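Local coordinates for probable oxidoreductase protein (Rhizobium etli, PDB 4FB5) that probably acts as a nucleotide-dependent oxidoreductase of the GFO/IDH/MocA family, though its substrate is not established, at residues L42-V47 and H120-K125. Residues are numbered along the deposited sequence; the frame is centred on the assembly and turned at random.
Sequences LAWNAV and HVWCEK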
# COMPACT_ATOMS: atom_id res chain seq x y z
N LEU A 42 31.90 5.31 6.87
CA LEU A 42 31.34 4.02 7.10
C LEU A 42 31.49 3.18 5.85
O LEU A 42 31.68 1.96 5.91
CB LEU A 42 29.87 4.17 7.42
CG LEU A 42 29.49 4.55 8.85
CD1 LEU A 42 27.98 4.72 8.92
CD2 LEU A 42 29.97 3.52 9.83
N ALA A 43 31.39 3.85 4.71
CA ALA A 43 31.54 3.16 3.46
C ALA A 43 32.97 2.61 3.32
O ALA A 43 33.16 1.38 3.11
CB ALA A 43 31.14 4.07 2.27
N TRP A 44 33.96 3.50 3.45
CA TRP A 44 35.38 3.10 3.31
C TRP A 44 35.71 1.97 4.31
O TRP A 44 36.40 0.99 3.97
CB TRP A 44 36.35 4.28 3.48
CG TRP A 44 36.42 5.27 2.34
CD1 TRP A 44 36.08 6.61 2.37
CD2 TRP A 44 36.85 5.00 1.01
NE1 TRP A 44 36.29 7.19 1.13
CE2 TRP A 44 36.78 6.21 0.28
CE3 TRP A 44 37.31 3.85 0.35
CZ2 TRP A 44 37.14 6.30 -1.06
CZ3 TRP A 44 37.68 3.94 -0.98
CH2 TRP A 44 37.59 5.15 -1.68
N ASN A 45 35.15 2.07 5.51
CA ASN A 45 35.40 1.06 6.52
C ASN A 45 34.72 -0.27 6.23
O ASN A 45 34.96 -1.23 6.96
CB ASN A 45 34.99 1.61 7.90
CG ASN A 45 35.28 0.66 9.03
OD1 ASN A 45 36.44 0.26 9.26
ND2 ASN A 45 34.23 0.30 9.79
N ALA A 46 33.91 -0.38 5.18
CA ALA A 46 33.12 -1.60 5.03
C ALA A 46 33.15 -2.27 3.68
O ALA A 46 32.84 -3.45 3.59
CB ALA A 46 31.68 -1.35 5.42
N VAL A 47 33.48 -1.53 2.64
CA VAL A 47 33.52 -2.10 1.30
C VAL A 47 34.10 -3.48 1.29
O VAL A 47 33.50 -4.40 0.69
CB VAL A 47 34.43 -1.35 0.32
CG1 VAL A 47 33.63 -0.86 -0.85
CG2 VAL A 47 35.26 -0.27 1.01
N HIS A 120 42.80 10.96 -6.58
CA HIS A 120 41.39 10.65 -6.90
C HIS A 120 40.39 11.38 -5.98
O HIS A 120 40.65 11.62 -4.79
CB HIS A 120 41.12 9.15 -6.79
CG HIS A 120 42.11 8.28 -7.51
ND1 HIS A 120 42.33 8.37 -8.87
CD2 HIS A 120 42.89 7.27 -7.07
CE1 HIS A 120 43.23 7.47 -9.23
NE2 HIS A 120 43.58 6.78 -8.15
N VAL A 121 39.23 11.71 -6.54
CA VAL A 121 38.24 12.49 -5.83
C VAL A 121 36.84 11.87 -5.82
O VAL A 121 36.27 11.49 -6.86
CB VAL A 121 38.18 13.89 -6.39
CG1 VAL A 121 36.93 14.58 -5.93
CG2 VAL A 121 39.37 14.66 -5.93
N TRP A 122 36.31 11.74 -4.60
CA TRP A 122 34.93 11.33 -4.34
C TRP A 122 34.28 12.50 -3.67
O TRP A 122 34.52 12.79 -2.50
CB TRP A 122 34.91 10.13 -3.40
CG TRP A 122 33.60 9.48 -3.25
CD1 TRP A 122 32.47 9.75 -3.95
CD2 TRP A 122 33.27 8.43 -2.34
NE1 TRP A 122 31.45 8.94 -3.53
CE2 TRP A 122 31.92 8.11 -2.54
CE3 TRP A 122 33.98 7.73 -1.37
CZ2 TRP A 122 31.26 7.13 -1.82
CZ3 TRP A 122 33.31 6.74 -0.62
CH2 TRP A 122 31.97 6.46 -0.86
N CYS A 123 33.47 13.18 -4.44
CA CYS A 123 32.95 14.46 -4.06
C CYS A 123 31.45 14.38 -3.96
O CYS A 123 30.80 13.76 -4.80
CB CYS A 123 33.35 15.48 -5.11
SG CYS A 123 32.95 17.20 -4.71
N GLU A 124 30.90 15.01 -2.93
CA GLU A 124 29.47 15.11 -2.78
C GLU A 124 28.94 16.03 -3.83
O GLU A 124 29.65 16.92 -4.30
CB GLU A 124 29.07 15.59 -1.38
CG GLU A 124 29.06 14.46 -0.37
CD GLU A 124 28.32 13.23 -0.90
OE1 GLU A 124 28.88 12.11 -0.82
OE2 GLU A 124 27.17 13.39 -1.41
N LYS A 125 27.70 15.79 -4.21
CA LYS A 125 27.02 16.66 -5.13
C LYS A 125 26.82 17.99 -4.38
O LYS A 125 26.79 18.00 -3.16
CB LYS A 125 25.72 15.99 -5.56
CG LYS A 125 24.43 16.64 -5.08
CD LYS A 125 23.97 16.25 -3.68
CE LYS A 125 22.65 16.96 -3.44
NZ LYS A 125 22.63 17.61 -2.13
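Trp122, on strand 120-123, reaches across to Ala43 and Trp44 on helix 35-44, and this one side chain carries the whole contact from its side. It is a worked example of how a large indole spans the gap between a sheet and the helix covering it: the closest pair of CA atoms, those of Trp44 and Trp122, stand 11.2 Å apart. Trp122 holds CG anti to its backbone N (chi1 -170°), which carries the six-membered ring to the helix. There its edge meets the face of Trp44 in an offset edge-to-face pair, with planes at 85° and the centroid of the Trp122 six-membered ring 5.1 Å from that of the Trp44 five-membered ring. Trp122 CE3 lies 3.4 Å from Trp44 NE1, while Trp122 CZ3 sits over the same face, toward its rim. Farther round the edge, Trp122 CH2 touches Ala43 CB at 4.0 Å. Trp44 NE1 hydrogen-bonds to Ser99 OG and Trp122 NE1 to Glu349 OE1, which should help fix both rings in their rotation. Beyond Cys123, Glu124 OE1 accepts a hydrogen bond from His40 NE2, on helix 35-44, and forms a salt bridge with Lys346. Such buried packing of the first helix against a later parallel strand is characteristic of the Rossmann fold, which in this family probably binds the nucleotide cofactor.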